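Cystalysin (PDB 1C7N) binds pyridoxal-5'-phosphate and belongs to the class I and II aminotransferase family, whose fold is built round a seven-stranded, mostly parallel sheet. Local coordinates at residues K72-K77 / A280-Y285; D90-T95 / M247-I252; V106-K111 / F261-D266; L226-I231 / I251-D256. One frame throughout, in Å; residues are numbered along the deposited sequence.

Interaction 1: K72-K77 / A280-Y285; sequences KKTVKK and ACEICY
Thr74 and Tyr285 touch where two helices, 69-83 and 275-287, pack beside each other over strand 248-251 of the main sheet of this aminotransferase fold. The short segments run in broadly the same direction, with an angle of 43° between their axes and a closest approach of 9.6 Å. No hydrogen bond joins them; the contact rests on van der Waals fit.

The aliphatic touches centre on Thr74, a small branched residue suited to the place where the backbones come nearest. Its methyl, CG2, stands anti to the backbone N and meets Tyr285 CB at 3.8 Å. The hydroxyl takes the other branch, beside the backbone N, where it is hydrogen-bonded to the carbonyl of Glu70 one turn earlier. OG1 only grazes Glu282 CG, 4.1 Å away. The extended Glu282 chain crosses Thr74 at about a right angle and carries its carboxylate on to a salt bridge with Lys286.

The aromatic touches belong to Tyr285. Val75 lies at the edge of its ring, Val75 CA being 4.1 Å from Tyr285 CD1, while Trp78 stacks with the same ring.

Sulfur enters on the side towards strand 248-251. Val75 and Cys281 both rest on Asn249, and between the helices Val75 CG2 stands 4.4 Å from Cys281 SG.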
loop_
_atom_site.group_PDB
_atom_site.type_symbol
_atom_site.label_atom_id
_atom_site.label_comp_id
_atom_site.label_asym_id
_atom_site.label_seq_id
_atom_site.Cartn_x
_atom_site.Cartn_y
_atom_site.Cartn_z
ATOM N N LYS A 72 8.957 15.062 -5.391
ATOM C CA LYS A 72 8.490 15.197 -6.759
ATOM C C LYS A 72 9.602 15.750 -7.640
ATOM O O LYS A 72 9.789 15.291 -8.770
ATOM C CB LYS A 72 7.263 16.110 -6.806
ATOM C CG LYS A 72 6.119 15.610 -5.931
ATOM C CD LYS A 72 4.890 16.491 -6.022
ATOM C CE LYS A 72 3.757 15.893 -5.193
ATOM N NZ LYS A 72 2.435 16.484 -5.523
ATOM N N LYS A 73 10.338 16.730 -7.127
ATOM C CA LYS A 73 11.432 17.314 -7.894
ATOM C C LYS A 73 12.485 16.260 -8.206
ATOM O O LYS A 73 13.052 16.249 -9.296
ATOM C CB LYS A 73 12.105 18.459 -7.125
ATOM C CG LYS A 73 11.236 19.680 -6.881
ATOM C CD LYS A 73 12.093 20.862 -6.430
ATOM C CE LYS A 73 11.252 21.964 -5.810
ATOM N NZ LYS A 73 10.178 22.435 -6.720
ATOM N N THR A 74 12.745 15.384 -7.236
ATOM C CA THR A 74 13.740 14.327 -7.391
ATOM C C THR A 74 13.329 13.306 -8.454
ATOM O O THR A 74 14.170 12.806 -9.200
ATOM C CB THR A 74 13.994 13.607 -6.043
ATOM O OG1 THR A 74 14.487 14.553 -5.084
ATOM C CG2 THR A 74 15.019 12.505 -6.206
ATOM N N VAL A 75 12.039 12.998 -8.527
ATOM C CA VAL A 75 11.545 12.053 -9.522
ATOM C C VAL A 75 11.610 12.714 -10.900
ATOM O O VAL A 75 12.009 12.095 -11.886
ATOM C CB VAL A 75 10.097 11.645 -9.204
ATOM C CG1 VAL A 75 9.537 10.763 -10.314
ATOM C CG2 VAL A 75 10.063 10.917 -7.868
ATOM N N LYS A 76 11.221 13.981 -10.951
ATOM C CA LYS A 76 11.251 14.756 -12.187
ATOM C C LYS A 76 12.697 14.858 -12.682
ATOM O O LYS A 76 12.971 14.725 -13.878
ATOM C CB LYS A 76 10.673 16.153 -11.926
ATOM C CG LYS A 76 10.854 17.179 -13.045
ATOM C CD LYS A 76 10.195 18.506 -12.639
ATOM C CE LYS A 76 10.746 19.702 -13.411
ATOM N NZ LYS A 76 10.488 19.629 -14.875
ATOM N N LYS A 77 13.619 15.086 -11.752
ATOM C CA LYS A 77 15.033 15.203 -12.088
ATOM C C LYS A 77 15.575 13.876 -12.624
ATOM O O LYS A 77 16.372 13.856 -13.557
ATOM C CB LYS A 77 15.835 15.640 -10.857
ATOM C CG LYS A 77 17.277 16.026 -11.161
ATOM C CD LYS A 77 17.992 16.542 -9.921
ATOM C CE LYS A 77 19.280 17.269 -10.280
ATOM N NZ LYS A 77 20.232 16.425 -11.055
ATOM N N ALA A 280 12.647 6.147 0.489
ATOM C CA ALA A 280 13.462 5.141 -0.183
ATOM C C ALA A 280 13.693 5.523 -1.644
ATOM O O ALA A 280 14.808 5.425 -2.150
ATOM C CB ALA A 280 12.781 3.771 -0.101
ATOM N N CYS A 281 12.634 5.956 -2.320
ATOM C CA CYS A 281 12.740 6.346 -3.723
ATOM C C CYS A 281 13.652 7.562 -3.877
ATOM O O CYS A 281 14.480 7.616 -4.789
ATOM C CB CYS A 281 11.357 6.667 -4.290
ATOM S SG CYS A 281 11.384 7.188 -6.019
ATOM N N GLU A 282 13.496 8.534 -2.984
ATOM C CA GLU A 282 14.320 9.734 -3.030
ATOM C C GLU A 282 15.796 9.407 -2.799
ATOM O O GLU A 282 16.670 9.873 -3.540
ATOM C CB GLU A 282 13.843 10.753 -1.989
ATOM C CG GLU A 282 14.727 11.993 -1.918
ATOM C CD GLU A 282 14.169 13.064 -1.000
ATOM O OE1 GLU A 282 14.963 13.891 -0.505
ATOM O OE2 GLU A 282 12.938 13.089 -0.788
ATOM N N ILE A 283 16.075 8.608 -1.775
ATOM C CA ILE A 283 17.451 8.223 -1.474
ATOM C C ILE A 283 18.093 7.497 -2.655
ATOM O O ILE A 283 19.244 7.763 -3.004
ATOM C CB ILE A 283 17.528 7.287 -0.258
ATOM C CG1 ILE A 283 17.045 8.010 1.003
ATOM C CG2 ILE A 283 18.965 6.807 -0.067
ATOM C CD1 ILE A 283 16.897 7.090 2.199
ATOM N N CYS A 284 17.351 6.572 -3.261
ATOM C CA CYS A 284 17.871 5.803 -4.395
ATOM C C CYS A 284 18.269 6.671 -5.580
ATOM O O CYS A 284 19.371 6.535 -6.119
ATOM C CB CYS A 284 16.844 4.765 -4.865
ATOM S SG CYS A 284 16.650 3.327 -3.768
ATOM N N TYR A 285 17.359 7.545 -5.998
ATOM C CA TYR A 285 17.608 8.427 -7.130
ATOM C C TYR A 285 18.743 9.409 -6.857
ATOM O O TYR A 285 19.533 9.721 -7.748
ATOM C CB TYR A 285 16.328 9.197 -7.481
ATOM C CG TYR A 285 15.275 8.373 -8.197
ATOM C CD1 TYR A 285 14.000 8.892 -8.438
ATOM C CD2 TYR A 285 15.568 7.095 -8.686
ATOM C CE1 TYR A 285 13.047 8.162 -9.150
ATOM C CE2 TYR A 285 14.620 6.362 -9.397
ATOM C CZ TYR A 285 13.365 6.903 -9.628
ATOM O OH TYR A 285 12.431 6.191 -10.348
#

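Interaction 2: D90-T95 / M247-I252; sequences DWIINT and MSNIII
Ile92 and Ile251 lie side by side, their side chains pointing the same way. A bend at chi2 (-56°) swings Ile251 CD1 over to Ile92 CG1 at 3.5 Å, while the other branch, CG2, abuts the edge of the Trp91 ring at CE3, 3.9 Å away. Ile92 is thus wedged between two neighbours: its CG2 methyl sits against Asn249 OD1 at 3.5 Å. Val75 of helix 69-83 presses on this face, against both Ile92 and Asn249; Tyr71 of that helix hydrogen-bonds Asn249 OD1.

The backbones pair as antiparallel strands at one margin of the seven-stranded sheet, strand 92-95 being outermost within the chain. Ile93 N donates to Ile250 O at 2.7 Å, and Ile252 N to Trp91 O. Farther along, Asn94 adds a side-chain rung: ND2 donates to Ser248 O at 2.9 Å, in the plane of its own amide and almost linearly (176°). Met247 SD lies against Asn94 CB.

On the other face stand Ile93, Thr95 and Ile250. The Thr95 side chain crosses that of Ile250 at about a right angle; its OG1, hydrogen-bonded to Gly97 O, lies 3.7 Å from Ile250 CG1 and 3.4 Å from CB of Ser248, which touches the bound pyridoxal-5'-phosphate.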
loop_
_atom_site.group_PDB
_atom_site.type_symbol
_atom_site.label_atom_id
_atom_site.label_comp_id
_atom_site.label_asym_id
_atom_site.label_seq_id
_atom_site.Cartn_x
_atom_site.Cartn_y
_atom_site.Cartn_z
ATOM N N ASP A 90 3.298 17.885 -10.967
ATOM C CA ASP A 90 1.908 17.503 -10.780
ATOM C C ASP A 90 1.427 16.387 -11.704
ATOM O O ASP A 90 0.252 16.044 -11.696
ATOM C CB ASP A 90 0.994 18.733 -10.891
ATOM C CG ASP A 90 1.216 19.527 -12.163
ATOM O OD1 ASP A 90 0.530 20.560 -12.338
ATOM O OD2 ASP A 90 2.072 19.128 -12.986
ATOM N N TRP A 91 2.339 15.817 -12.487
ATOM C CA TRP A 91 2.017 14.705 -13.391
ATOM C C TRP A 91 2.169 13.371 -12.648
ATOM O O TRP A 91 1.671 12.338 -13.098
ATOM C CB TRP A 91 2.991 14.671 -14.568
ATOM C CG TRP A 91 2.813 15.718 -15.613
ATOM C CD1 TRP A 91 2.150 16.904 -15.496
ATOM C CD2 TRP A 91 3.371 15.695 -16.931
ATOM N NE1 TRP A 91 2.264 17.626 -16.662
ATOM C CE2 TRP A 91 3.008 16.908 -17.559
ATOM C CE3 TRP A 91 4.147 14.767 -17.642
ATOM C CZ2 TRP A 91 3.394 17.218 -18.868
ATOM C CZ3 TRP A 91 4.533 15.076 -18.947
ATOM C CH2 TRP A 91 4.153 16.294 -19.545
ATOM N N ILE A 92 2.869 13.405 -11.517
ATOM C CA ILE A 92 3.147 12.207 -10.724
ATOM C C ILE A 92 2.056 11.761 -9.754
ATOM O O ILE A 92 1.722 12.480 -8.818
ATOM C CB ILE A 92 4.437 12.392 -9.893
ATOM C CG1 ILE A 92 5.596 12.801 -10.802
ATOM C CG2 ILE A 92 4.795 11.092 -9.166
ATOM C CD1 ILE A 92 6.826 13.240 -10.036
ATOM N N ILE A 93 1.517 10.567 -9.980
ATOM C CA ILE A 93 0.497 9.998 -9.095
ATOM C C ILE A 93 1.102 8.730 -8.485
ATOM O O ILE A 93 1.665 7.895 -9.202
ATOM C CB ILE A 93 -0.796 9.635 -9.862
ATOM C CG1 ILE A 93 -1.380 10.891 -10.523
ATOM C CG2 ILE A 93 -1.812 9.015 -8.904
ATOM C CD1 ILE A 93 -1.702 12.018 -9.551
ATOM N N ASN A 94 0.980 8.583 -7.169
ATOM C CA ASN A 94 1.561 7.433 -6.478
ATOM C C ASN A 94 0.614 6.280 -6.170
ATOM O O ASN A 94 -0.559 6.481 -5.846
ATOM C CB ASN A 94 2.209 7.885 -5.165
ATOM C CG ASN A 94 3.290 8.933 -5.376
ATOM O OD1 ASN A 94 3.226 10.025 -4.813
ATOM N ND2 ASN A 94 4.289 8.602 -6.185
ATOM N N THR A 95 1.149 5.066 -6.271
ATOM C CA THR A 95 0.406 3.851 -5.967
ATOM C C THR A 95 1.387 2.906 -5.294
ATOM O O THR A 95 2.598 3.056 -5.443
ATOM C CB THR A 95 -0.140 3.162 -7.232
ATOM O OG1 THR A 95 0.951 2.772 -8.072
ATOM C CG2 THR A 95 -1.067 4.099 -7.996
ATOM N N MET A 247 6.221 1.592 -3.502
ATOM C CA MET A 247 6.058 2.985 -3.914
ATOM C C MET A 247 6.297 3.115 -5.410
ATOM O O MET A 247 7.377 2.794 -5.903
ATOM C CB MET A 247 7.009 3.903 -3.146
ATOM C CG MET A 247 6.834 5.388 -3.470
ATOM S SD MET A 247 5.115 5.981 -3.396
ATOM C CE MET A 247 4.757 5.832 -1.641
ATOM N N SER A 248 5.280 3.577 -6.129
ATOM C CA SER A 248 5.373 3.728 -7.575
ATOM C C SER A 248 5.096 5.163 -8.015
ATOM O O SER A 248 4.377 5.908 -7.343
ATOM C CB SER A 248 4.370 2.797 -8.257
ATOM O OG SER A 248 4.492 1.469 -7.782
ATOM N N ASN A 249 5.673 5.542 -9.148
ATOM C CA ASN A 249 5.476 6.873 -9.698
ATOM C C ASN A 249 4.793 6.756 -11.053
ATOM O O ASN A 249 5.451 6.575 -12.084
ATOM C CB ASN A 249 6.813 7.592 -9.841
ATOM C CG ASN A 249 7.425 7.927 -8.507
ATOM O OD1 ASN A 249 6.814 8.625 -7.689
ATOM N ND2 ASN A 249 8.634 7.431 -8.269
ATOM N N ILE A 250 3.466 6.838 -11.036
ATOM C CA ILE A 250 2.676 6.733 -12.253
ATOM C C ILE A 250 2.591 8.130 -12.846
ATOM O O ILE A 250 2.088 9.056 -12.201
ATOM C CB ILE A 250 1.259 6.202 -11.948
ATOM C CG1 ILE A 250 1.340 5.070 -10.923
ATOM C CG2 ILE A 250 0.621 5.664 -13.225
ATOM C CD1 ILE A 250 2.164 3.861 -11.396
ATOM N N ILE A 251 3.094 8.285 -14.067
ATOM C CA ILE A 251 3.104 9.592 -14.720
ATOM C C ILE A 251 1.958 9.766 -15.707
ATOM O O ILE A 251 1.821 8.998 -16.666
ATOM C CB ILE A 251 4.440 9.821 -15.460
ATOM C CG1 ILE A 251 5.611 9.479 -14.536
ATOM C CG2 ILE A 251 4.549 11.272 -15.914
ATOM C CD1 ILE A 251 5.607 10.246 -13.219
ATOM N N ILE A 252 1.144 10.791 -15.469
ATOM C CA ILE A 252 -0.011 11.086 -16.315
ATOM C C ILE A 252 -0.089 12.584 -16.606
ATOM O O ILE A 252 -0.424 13.382 -15.730
ATOM C CB ILE A 252 -1.319 10.649 -15.630
ATOM C CG1 ILE A 252 -1.186 9.204 -15.139
ATOM C CG2 ILE A 252 -2.483 10.756 -16.605
ATOM C CD1 ILE A 252 -2.370 8.731 -14.328
#

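Interaction 3: V106-K111 / F261-D266; sequences VREFTK and FTKSRD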
loop_
_atom_site.group_PDB
_atom_site.type_symbol
_atom_site.label_atom_id
_atom_site.label_comp_id
_atom_site.label_asym_id
_atom_site.label_seq_id
_atom_site.Cartn_x
_atom_site.Cartn_y
_atom_site.Cartn_z
ATOM N N VAL A 106 -7.314 -0.408 -15.847
ATOM C CA VAL A 106 -8.362 -1.189 -16.496
ATOM C C VAL A 106 -9.715 -0.853 -15.876
ATOM O O VAL A 106 -10.701 -0.618 -16.574
ATOM C CB VAL A 106 -8.101 -2.699 -16.340
ATOM C CG1 VAL A 106 -9.259 -3.496 -16.929
ATOM C CG2 VAL A 106 -6.794 -3.069 -17.029
ATOM N N ARG A 107 -9.743 -0.820 -14.552
ATOM C CA ARG A 107 -10.958 -0.524 -13.812
ATOM C C ARG A 107 -11.602 0.797 -14.232
ATOM O O ARG A 107 -12.802 0.857 -14.497
ATOM C CB ARG A 107 -10.638 -0.492 -12.314
ATOM C CG ARG A 107 -11.815 -0.169 -11.405
ATOM C CD ARG A 107 -11.439 -0.365 -9.937
ATOM N NE ARG A 107 -10.860 -1.688 -9.706
ATOM C CZ ARG A 107 -9.564 -1.921 -9.513
ATOM N NH1 ARG A 107 -8.691 -0.918 -9.511
ATOM N NH2 ARG A 107 -9.135 -3.164 -9.334
ATOM N N GLU A 108 -10.790 1.845 -14.311
ATOM C CA GLU A 108 -11.281 3.178 -14.646
ATOM C C GLU A 108 -11.533 3.515 -16.114
ATOM O O GLU A 108 -12.549 4.125 -16.436
ATOM C CB GLU A 108 -10.333 4.224 -14.046
ATOM C CG GLU A 108 -10.702 5.675 -14.325
ATOM C CD GLU A 108 -12.118 6.019 -13.894
ATOM O OE1 GLU A 108 -12.557 5.522 -12.836
ATOM O OE2 GLU A 108 -12.786 6.796 -14.606
ATOM N N PHE A 109 -10.633 3.121 -17.010
ATOM C CA PHE A 109 -10.807 3.477 -18.410
ATOM C C PHE A 109 -11.423 2.455 -19.363
ATOM O O PHE A 109 -11.404 2.647 -20.578
ATOM C CB PHE A 109 -9.476 3.994 -18.960
ATOM C CG PHE A 109 -8.922 5.150 -18.176
ATOM C CD1 PHE A 109 -8.083 4.933 -17.088
ATOM C CD2 PHE A 109 -9.302 6.453 -18.476
ATOM C CE1 PHE A 109 -7.633 5.997 -16.306
ATOM C CE2 PHE A 109 -8.859 7.526 -17.698
ATOM C CZ PHE A 109 -8.024 7.296 -16.611
ATOM N N THR A 110 -11.969 1.376 -18.817
ATOM C CA THR A 110 -12.634 0.363 -19.632
ATOM C C THR A 110 -13.812 -0.183 -18.836
ATOM O O THR A 110 -13.930 0.067 -17.640
ATOM C CB THR A 110 -11.710 -0.827 -20.003
ATOM O OG1 THR A 110 -11.364 -1.558 -18.820
ATOM C CG2 THR A 110 -10.445 -0.335 -20.692
ATOM N N LYS A 111 -14.684 -0.919 -19.511
ATOM C CA LYS A 111 -15.851 -1.510 -18.869
ATOM C C LYS A 111 -15.848 -2.998 -19.198
ATOM O O LYS A 111 -15.193 -3.423 -20.150
ATOM C CB LYS A 111 -17.128 -0.864 -19.408
ATOM C CG LYS A 111 -17.277 -0.974 -20.923
ATOM C CD LYS A 111 -18.621 -0.432 -21.399
ATOM C CE LYS A 111 -18.722 -0.431 -22.920
ATOM N NZ LYS A 111 -18.591 -1.794 -23.510
ATOM N N PHE A 261 -7.810 8.620 -12.890
ATOM C CA PHE A 261 -6.973 7.550 -12.354
ATOM C C PHE A 261 -6.912 7.702 -10.835
ATOM O O PHE A 261 -6.994 6.726 -10.090
ATOM C CB PHE A 261 -5.561 7.660 -12.937
ATOM C CG PHE A 261 -4.621 6.592 -12.463
ATOM C CD1 PHE A 261 -4.559 5.361 -13.108
ATOM C CD2 PHE A 261 -3.793 6.818 -11.368
ATOM C CE1 PHE A 261 -3.682 4.370 -12.667
ATOM C CE2 PHE A 261 -2.915 5.833 -10.919
ATOM C CZ PHE A 261 -2.858 4.606 -11.571
ATOM N N THR A 262 -6.772 8.945 -10.389
ATOM C CA THR A 262 -6.690 9.259 -8.969
ATOM C C THR A 262 -7.986 8.960 -8.217
ATOM O O THR A 262 -7.960 8.426 -7.105
ATOM C CB THR A 262 -6.329 10.734 -8.775
ATOM O OG1 THR A 262 -5.055 10.986 -9.377
ATOM C CG2 THR A 262 -6.276 11.086 -7.301
ATOM N N LYS A 263 -9.119 9.317 -8.816
ATOM C CA LYS A 263 -10.415 9.068 -8.189
ATOM C C LYS A 263 -10.577 7.563 -8.012
ATOM O O LYS A 263 -10.944 7.088 -6.936
ATOM C CB LYS A 263 -11.557 9.597 -9.066
ATOM C CG LYS A 263 -11.614 8.952 -10.446
ATOM C CD LYS A 263 -12.827 9.365 -11.277
ATOM C CE LYS A 263 -14.075 8.590 -10.876
ATOM N NZ LYS A 263 -15.197 8.803 -11.843
ATOM N N SER A 264 -10.299 6.817 -9.076
ATOM C CA SER A 264 -10.425 5.368 -9.036
ATOM C C SER A 264 -9.507 4.764 -7.980
ATOM O O SER A 264 -9.916 3.891 -7.218
ATOM C CB SER A 264 -10.105 4.766 -10.401
ATOM O OG SER A 264 -10.287 3.363 -10.366
ATOM N N ARG A 265 -8.263 5.227 -7.938
ATOM C CA ARG A 265 -7.321 4.729 -6.947
ATOM C C ARG A 265 -7.846 5.011 -5.539
ATOM O O ARG A 265 -7.734 4.172 -4.645
ATOM C CB ARG A 265 -5.949 5.388 -7.128
ATOM C CG ARG A 265 -5.046 5.255 -5.914
ATOM C CD ARG A 265 -5.024 6.555 -5.127
ATOM N NE ARG A 265 -3.783 7.267 -5.376
ATOM C CZ ARG A 265 -3.518 8.505 -4.979
ATOM N NH1 ARG A 265 -4.414 9.214 -4.304
ATOM N NH2 ARG A 265 -2.336 9.031 -5.247
ATOM N N ASP A 266 -8.440 6.185 -5.351
ATOM C CA ASP A 266 -8.956 6.560 -4.038
ATOM C C ASP A 266 -10.159 5.739 -3.579
ATOM O O ASP A 266 -10.525 5.784 -2.404
ATOM C CB ASP A 266 -9.290 8.055 -4.005
ATOM C CG ASP A 266 -8.054 8.930 -4.149
ATOM O OD1 ASP A 266 -6.978 8.529 -3.655
ATOM O OD2 ASP A 266 -8.156 10.023 -4.742
#
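Two helices that cover the same face of the main sheet, 98-109 and 255-267, meet here through Glu108 and Ser264. The first helix runs from Val98, in the pyridoxal-5'-phosphate pocket, to this contact, where the side chain of Phe261 is about 11 Å from the cofactor; the second follows strand 248-251.

Ser264 suits the closest point of the two backbones because it is small. Its CB packs against Glu108 CB at 3.7 Å and against the carboxylate oxygen OE1 of Glu108 at 3.5 Å. Ser264 OG turns to Asn104, one turn back on helix 98-109, which also bonds the carbonyl of Phe261; the aliphatic CD of Arg107 passes 3.9 Å from that hydroxyl. Arg107 then extends to Ala267 of the second subunit.

Glu108 is folded rather than extended. Its CG runs anti to the backbone N, but a bend at chi2 (55°) turns CD aside, and OE1 comes 3.9 Å from Lys263 CE, the two side chains crossing at about a right angle. Glu108 CG also lies over one face of the Phe109 ring, towards its rim. That ring brings CE1 to 4.3 Å from Phe261 CB, on the buried side, where Phe109 rests on strand 199-203 and Phe261 on strand 92-95.

Glu108 OE2 forms its salt bridge with Arg260, whereas Lys263 NZ stays 4.2 Å from that oxygen, too far for a salt bridge. The lysine would therefore add only diffuse electrostatic attraction, and the two segments themselves are joined by packing, with Asn104 and Arg260 among the residues that supply directional bonds between the helices.

Interaction 4: L226-I231 / I251-D256; sequences LADKTI and IIKNPD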
loop_
_atom_site.group_PDB
_atom_site.type_symbol
_atom_site.label_atom_id
_atom_site.label_comp_id
_atom_site.label_asym_id
_atom_site.label_seq_id
_atom_site.Cartn_x
_atom_site.Cartn_y
_atom_site.Cartn_z
ATOM N N LEU A 226 0.746 12.038 -28.187
ATOM C CA LEU A 226 0.693 10.662 -27.705
ATOM C C LEU A 226 0.656 10.752 -26.180
ATOM O O LEU A 226 -0.149 10.087 -25.528
ATOM C CB LEU A 226 1.927 9.873 -28.156
ATOM C CG LEU A 226 2.044 8.438 -27.628
ATOM C CD1 LEU A 226 0.901 7.579 -28.176
ATOM C CD2 LEU A 226 3.386 7.856 -28.030
ATOM N N ALA A 227 1.520 11.599 -25.626
ATOM C CA ALA A 227 1.593 11.799 -24.179
ATOM C C ALA A 227 0.250 12.256 -23.614
ATOM O O ALA A 227 -0.059 12.003 -22.451
ATOM C CB ALA A 227 2.675 12.829 -23.841
ATOM N N ASP A 228 -0.536 12.938 -24.443
ATOM C CA ASP A 228 -1.852 13.433 -24.038
ATOM C C ASP A 228 -2.817 12.303 -23.672
ATOM O O ASP A 228 -3.780 12.519 -22.941
ATOM C CB ASP A 228 -2.468 14.280 -25.159
ATOM C CG ASP A 228 -1.876 15.678 -25.235
ATOM O OD1 ASP A 228 -2.102 16.356 -26.262
ATOM O OD2 ASP A 228 -1.201 16.106 -24.273
ATOM N N LYS A 229 -2.571 11.102 -24.186
ATOM C CA LYS A 229 -3.438 9.979 -23.859
ATOM C C LYS A 229 -2.661 8.748 -23.396
ATOM O O LYS A 229 -3.079 7.612 -23.614
ATOM C CB LYS A 229 -4.337 9.622 -25.048
ATOM C CG LYS A 229 -3.627 9.137 -26.299
ATOM C CD LYS A 229 -4.666 8.688 -27.317
ATOM C CE LYS A 229 -4.043 8.070 -28.554
ATOM N NZ LYS A 229 -5.103 7.477 -29.432
ATOM N N THR A 230 -1.532 8.988 -22.739
ATOM C CA THR A 230 -0.691 7.908 -22.233
ATOM C C THR A 230 -0.577 7.919 -20.708
ATOM O O THR A 230 -0.577 8.976 -20.076
ATOM C CB THR A 230 0.753 8.000 -22.801
ATOM O OG1 THR A 230 0.721 7.887 -24.230
ATOM C CG2 THR A 230 1.637 6.887 -22.220
ATOM N N ILE A 231 -0.492 6.725 -20.133
ATOM C CA ILE A 231 -0.300 6.549 -18.700
ATOM C C ILE A 231 0.986 5.736 -18.646
ATOM O O ILE A 231 1.036 4.628 -19.171
ATOM C CB ILE A 231 -1.421 5.715 -18.039
ATOM C CG1 ILE A 231 -2.723 6.517 -17.975
ATOM C CG2 ILE A 231 -0.986 5.300 -16.643
ATOM C CD1 ILE A 231 -3.908 5.717 -17.442
ATOM N N ILE A 251 3.094 8.285 -14.067
ATOM C CA ILE A 251 3.104 9.592 -14.720
ATOM C C ILE A 251 1.958 9.766 -15.707
ATOM O O ILE A 251 1.821 8.998 -16.666
ATOM C CB ILE A 251 4.440 9.821 -15.460
ATOM C CG1 ILE A 251 5.611 9.479 -14.536
ATOM C CG2 ILE A 251 4.549 11.272 -15.914
ATOM C CD1 ILE A 251 5.607 10.246 -13.219
ATOM N N ILE A 252 1.144 10.791 -15.469
ATOM C CA ILE A 252 -0.011 11.086 -16.315
ATOM C C ILE A 252 -0.089 12.584 -16.606
ATOM O O ILE A 252 -0.424 13.382 -15.730
ATOM C CB ILE A 252 -1.319 10.649 -15.630
ATOM C CG1 ILE A 252 -1.186 9.204 -15.139
ATOM C CG2 ILE A 252 -2.483 10.756 -16.605
ATOM C CD1 ILE A 252 -2.370 8.731 -14.328
ATOM N N LYS A 253 0.225 12.955 -17.844
ATOM C CA LYS A 253 0.204 14.354 -18.277
ATOM C C LYS A 253 -1.185 14.993 -18.331
ATOM O O LYS A 253 -1.381 16.109 -17.847
ATOM C CB LYS A 253 0.848 14.475 -19.661
ATOM C CG LYS A 253 0.742 15.862 -20.278
ATOM C CD LYS A 253 1.135 15.835 -21.750
ATOM C CE LYS A 253 1.186 17.237 -22.332
ATOM N NZ LYS A 253 1.337 17.235 -23.816
ATOM N N ASN A 254 -2.143 14.290 -18.930
ATOM C CA ASN A 254 -3.500 14.809 -19.068
ATOM C C ASN A 254 -4.247 14.931 -17.743
ATOM O O ASN A 254 -4.457 13.940 -17.042
ATOM C CB ASN A 254 -4.303 13.936 -20.029
ATOM C CG ASN A 254 -5.672 14.517 -20.330
ATOM O OD1 ASN A 254 -6.641 14.272 -19.607
ATOM N ND2 ASN A 254 -5.754 15.312 -21.391
ATOM N N PRO A 255 -4.671 16.157 -17.390
ATOM C CA PRO A 255 -5.397 16.423 -16.147
ATOM C C PRO A 255 -6.671 15.596 -16.000
ATOM O O PRO A 255 -6.999 15.144 -14.902
ATOM C CB PRO A 255 -5.681 17.919 -16.230
ATOM C CG PRO A 255 -4.513 18.432 -16.998
ATOM C CD PRO A 255 -4.403 17.416 -18.107
ATOM N N ASP A 256 -7.390 15.407 -17.101
ATOM C CA ASP A 256 -8.622 14.627 -17.078
ATOM C C ASP A 256 -8.337 13.163 -16.779
ATOM O O ASP A 256 -8.987 12.560 -15.925
ATOM C CB ASP A 256 -9.351 14.750 -18.418
ATOM C CG ASP A 256 -10.116 16.051 -18.545
ATOM O OD1 ASP A 256 -9.524 17.121 -18.290
ATOM O OD2 ASP A 256 -11.311 16.000 -18.901
HETATM O O HOH W 1 -1.919 11.636 -20.244
HETATM O O HOH W 2 -2.618 16.605 -22.123
HETATM O O HOH W 3 1.331 10.811 -19.577
#
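Lys253 reaches across to Asp228 just ahead of helix 255-267, whose N-cap is the next residue, Asn254. Helix 224-227 and the turn leading into strand 230-234 form the other side of the contact.

The lysine is an extended arm, and each carbon finds a partner. CB lies 3.8 Å from the carbonyl oxygen of Ala227. CG, anti to the backbone N (chi1 174°), packs against the indole of Trp91. CD touches both Ala227 CB, at 4.0 Å, the small methyl letting the chain run close to the helix, and Asp228 OD2, at 3.4 Å. CE comes slightly closer to OD2, and NZ closes on that same oxygen at 2.8 Å in a salt bridge, meeting it on the syn side but 32° out of the carboxylate plane. A second salt bridge, to Glu224, puts NZ between two acids, which would favour its charged form.

Water joins the backbones. One molecule accepts from Lys253 N and sits 2.7 Å from Thr230 O, a likely acceptor; another accepts from Asn254 N and lies near the carbonyls of Ala227 and Thr230. Asn254 itself sets CB 3.3 Å from Asp228 O, while OD1 caps Ile257 N.

Deeper in, Ile231 and Ile252 lie side by side. The turn is pinned at Leu226 O, which accepts Lys229 N at 2.9 Å and, from the opposite face of its plane, Thr230 OG1 at 2.7 Å.

In the fold
Interactions 1, 2 and 4 are buried, interaction 3 only partly. Interactions 1 and 2 touch through Val75 CG1 against Ile92 CD1. Interaction 2 alone relies on a ladder of backbone bonds, as befits two strands of one sheet, and it alone includes a residue of the cofactor pocket. Interaction 3 lies on the face of the sheet opposite interaction 1, and charged chains mix with its aromatics; Phe261 carries it back to Ile252 and Ile93. Interaction 4 shares Ile251 and Ile252 with interaction 2 and helix 255-267 with interaction 3, adding a salt bridge and waters at the end of the strands.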